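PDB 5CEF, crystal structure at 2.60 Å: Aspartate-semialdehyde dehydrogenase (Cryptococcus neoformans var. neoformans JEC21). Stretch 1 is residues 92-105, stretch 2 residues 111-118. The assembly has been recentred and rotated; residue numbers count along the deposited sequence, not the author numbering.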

# COMPACT_ATOMS: atom_id res chain seq x y z
N ASP A 92 -22.71 16.25 9.34
CA ASP A 92 -22.87 14.81 9.68
C ASP A 92 -24.26 14.54 10.23
O ASP A 92 -24.87 15.44 10.84
CB ASP A 92 -21.81 14.38 10.69
CG ASP A 92 -20.42 14.37 10.08
OD1 ASP A 92 -20.20 13.52 9.19
OD2 ASP A 92 -19.58 15.22 10.46
N ALA A 93 -24.74 13.32 10.03
CA ALA A 93 -26.14 12.99 10.33
C ALA A 93 -26.51 13.20 11.80
O ALA A 93 -27.66 13.50 12.11
CB ALA A 93 -26.48 11.58 9.89
N ASP A 94 -25.53 13.04 12.70
CA ASP A 94 -25.78 13.22 14.13
C ASP A 94 -26.46 14.56 14.43
O ASP A 94 -27.32 14.61 15.31
CB ASP A 94 -24.50 13.03 14.98
CG ASP A 94 -23.28 13.66 14.35
OD1 ASP A 94 -23.24 14.90 14.29
OD2 ASP A 94 -22.37 12.92 13.90
N VAL A 95 -26.10 15.62 13.72
CA VAL A 95 -26.65 16.96 14.02
C VAL A 95 -27.52 17.55 12.90
O VAL A 95 -28.30 18.48 13.14
CB VAL A 95 -25.52 17.98 14.35
CG1 VAL A 95 -24.81 17.61 15.65
CG2 VAL A 95 -24.52 18.10 13.20
N ALA A 96 -27.39 16.99 11.71
CA ALA A 96 -27.95 17.59 10.51
C ALA A 96 -29.45 17.67 10.47
O ALA A 96 -29.99 18.59 9.86
CB ALA A 96 -27.46 16.83 9.29
N GLY A 97 -30.13 16.72 11.08
CA GLY A 97 -31.60 16.64 10.98
C GLY A 97 -32.35 17.83 11.52
O GLY A 97 -33.16 18.44 10.82
N ASP A 98 -32.10 18.16 12.79
CA ASP A 98 -32.78 19.30 13.44
C ASP A 98 -32.42 20.63 12.79
O ASP A 98 -33.29 21.44 12.51
CB ASP A 98 -32.46 19.35 14.93
CG ASP A 98 -33.05 18.18 15.69
OD1 ASP A 98 -34.16 17.71 15.30
OD2 ASP A 98 -32.40 17.73 16.67
N ILE A 99 -31.14 20.78 12.45
CA ILE A 99 -30.62 21.99 11.84
C ILE A 99 -31.14 22.22 10.42
O ILE A 99 -31.65 23.32 10.10
CB ILE A 99 -29.11 21.96 11.81
CG1 ILE A 99 -28.56 22.02 13.24
CG2 ILE A 99 -28.57 23.12 10.98
CD1 ILE A 99 -27.07 21.69 13.34
N GLU A 100 -31.09 21.20 9.58
CA GLU A 100 -31.62 21.32 8.24
C GLU A 100 -33.13 21.59 8.27
O GLU A 100 -33.65 22.38 7.46
CB GLU A 100 -31.28 20.09 7.40
CG GLU A 100 -29.79 19.99 7.10
CD GLU A 100 -29.38 18.70 6.41
OE1 GLU A 100 -30.23 17.78 6.28
OE2 GLU A 100 -28.20 18.65 6.00
N ASN A 101 -33.82 20.96 9.20
CA ASN A 101 -35.26 21.23 9.35
C ASN A 101 -35.55 22.64 9.81
O ASN A 101 -36.57 23.23 9.41
CB ASN A 101 -35.91 20.26 10.35
CG ASN A 101 -37.44 20.31 10.28
OD1 ASN A 101 -38.05 20.56 9.23
ND2 ASN A 101 -38.05 20.07 11.40
N ALA A 102 -34.69 23.17 10.67
CA ALA A 102 -34.85 24.56 11.16
C ALA A 102 -34.68 25.55 10.00
O ALA A 102 -35.48 26.47 9.83
CB ALA A 102 -33.87 24.85 12.30
N PHE A 103 -33.66 25.34 9.19
CA PHE A 103 -33.46 26.18 8.01
C PHE A 103 -34.66 26.14 7.07
O PHE A 103 -35.13 27.19 6.62
CB PHE A 103 -32.18 25.78 7.25
CG PHE A 103 -30.95 26.45 7.77
CD1 PHE A 103 -30.45 26.14 9.02
CD2 PHE A 103 -30.32 27.44 7.04
CE1 PHE A 103 -29.33 26.78 9.51
CE2 PHE A 103 -29.20 28.09 7.52
CZ PHE A 103 -28.70 27.75 8.76
N ARG A 104 -35.18 24.95 6.79
CA ARG A 104 -36.33 24.83 5.91
C ARG A 104 -37.54 25.52 6.54
O ARG A 104 -38.29 26.24 5.84
CB ARG A 104 -36.65 23.39 5.60
CG ARG A 104 -37.77 23.23 4.58
CD ARG A 104 -38.10 21.78 4.24
NE ARG A 104 -38.38 20.99 5.44
CZ ARG A 104 -38.78 19.72 5.43
NH1 ARG A 104 -38.96 19.06 4.29
NH2 ARG A 104 -39.00 19.11 6.58
N ALA A 105 -37.74 25.32 7.84
CA ALA A 105 -38.89 25.92 8.56
C ALA A 105 -38.88 27.46 8.54
O ALA A 105 -39.93 28.09 8.51
CB ALA A 105 -38.95 25.41 9.99
N TYR A 111 -29.76 22.22 0.45
CA TYR A 111 -29.21 21.12 -0.31
C TYR A 111 -28.35 20.33 0.63
O TYR A 111 -27.27 20.76 0.97
CB TYR A 111 -28.46 21.62 -1.57
CG TYR A 111 -29.47 21.87 -2.67
CD1 TYR A 111 -30.33 22.92 -2.60
CD2 TYR A 111 -29.64 20.99 -3.73
CE1 TYR A 111 -31.34 23.13 -3.57
CE2 TYR A 111 -30.60 21.22 -4.71
CZ TYR A 111 -31.45 22.28 -4.61
OH TYR A 111 -32.45 22.49 -5.52
N SER A 112 -28.85 19.16 1.05
CA SER A 112 -28.21 18.36 2.10
C SER A 112 -27.47 17.14 1.59
O SER A 112 -27.78 16.60 0.52
CB SER A 112 -29.27 17.91 3.10
OG SER A 112 -28.86 16.76 3.86
N ASN A 113 -26.46 16.73 2.36
CA ASN A 113 -25.73 15.49 2.12
C ASN A 113 -25.89 14.50 3.22
O ASN A 113 -25.21 13.52 3.22
CB ASN A 113 -24.24 15.76 1.89
CG ASN A 113 -24.00 16.25 0.51
OD1 ASN A 113 -23.84 15.45 -0.42
ND2 ASN A 113 -24.11 17.56 0.32
N ALA A 114 -26.79 14.77 4.16
CA ALA A 114 -26.99 13.85 5.25
C ALA A 114 -28.06 12.85 4.86
O ALA A 114 -28.72 13.05 3.86
CB ALA A 114 -27.40 14.62 6.48
N LYS A 115 -28.18 11.78 5.62
CA LYS A 115 -29.13 10.69 5.35
C LYS A 115 -30.54 11.06 5.77
O LYS A 115 -31.51 10.44 5.33
CB LYS A 115 -28.83 9.42 6.19
CG LYS A 115 -27.44 9.29 6.77
CD LYS A 115 -27.16 7.86 7.23
CE LYS A 115 -26.47 7.85 8.59
NZ LYS A 115 -25.95 6.49 8.89
N ASN A 116 -30.64 12.03 6.66
CA ASN A 116 -31.88 12.25 7.40
C ASN A 116 -33.17 12.39 6.54
O ASN A 116 -34.18 11.81 6.87
CB ASN A 116 -31.72 13.47 8.30
CG ASN A 116 -30.44 13.41 9.19
OD1 ASN A 116 -29.32 13.45 8.70
ND2 ASN A 116 -30.63 13.35 10.49
N TYR A 117 -33.08 13.10 5.40
CA TYR A 117 -34.25 13.38 4.54
C TYR A 117 -34.35 12.55 3.23
O TYR A 117 -35.26 12.76 2.43
CB TYR A 117 -34.31 14.89 4.25
CG TYR A 117 -34.79 15.64 5.46
CD1 TYR A 117 -36.14 15.65 5.79
CD2 TYR A 117 -33.89 16.27 6.33
CE1 TYR A 117 -36.58 16.30 6.93
CE2 TYR A 117 -34.33 16.91 7.47
CZ TYR A 117 -35.67 16.92 7.76
OH TYR A 117 -36.13 17.56 8.88
N ARG A 118 -33.46 11.61 3.03
CA ARG A 118 -33.36 10.89 1.77
C ARG A 118 -34.56 10.07 1.44
O ARG A 118 -34.89 9.93 0.26
CB ARG A 118 -32.14 9.96 1.81
CG ARG A 118 -30.84 10.75 1.75
CD ARG A 118 -29.62 9.88 1.60
NE ARG A 118 -28.43 10.72 1.44
CZ ARG A 118 -27.21 10.27 1.23
NH1 ARG A 118 -27.02 8.98 1.17
NH2 ARG A 118 -26.18 11.11 1.08

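The closest polar contact joins Glu-100 of the helix to Ser-112 of the strand. The hydroxyl OG of Ser-112 lies 2.9 Å from OE2 of Glu-100 and 3.0 Å from OE1 of Glu-100, so the carboxylate presents both oxygens to a single proton; either hydrogen bond would be weak, and the geometry does not settle between them. The same OG also accepts a hydrogen bond of 2.9 Å from the backbone N of Ala-114, so the hydroxyl is held by its own chain two residues on as well as by the carboxylate. Glu-100 OE2 is also hydrogen-bonded elsewhere in the structure.

Nearer the start of the helix, ND2 of Asn-116 donates a weak hydrogen bond to O of Ala-93, long at 3.4 Å but nearly straight at 165°. The amide also crowds the helix backbone at Gly-97, whose N is 3.5 Å from Asn-116 ND2; both are donors, and no bond forms. The close approach depends on the glycine, because an ideal CB at Gly-97 would fall 2.8 Å from Asn-116 ND2, a clash.

Tyr-117 gives up the most surface to the contact. Its ring lies against the helix, with Gly-97 O and Glu-100 OE1 at its edge, near the ring plane; OE1 of Glu-100 is 4.0 Å from Tyr-117 CD2. The phenol OH of Tyr-117 packs 3.1 Å from CB of Asn-101, while NH2 of Arg-104 approaches CE1 of Tyr-117 obliquely at 3.7 Å. The same NH2 of Arg-104 donates a hydrogen bond of 3.2 Å to OD1 of Asn-101, within the helix.

The apolar packing is small: CB of Ala-96 meets CB of Ala-114 at 3.6 Å, and the backbones are closest where CA of Ala-93 lies 5.2 Å from CA of Ala-114.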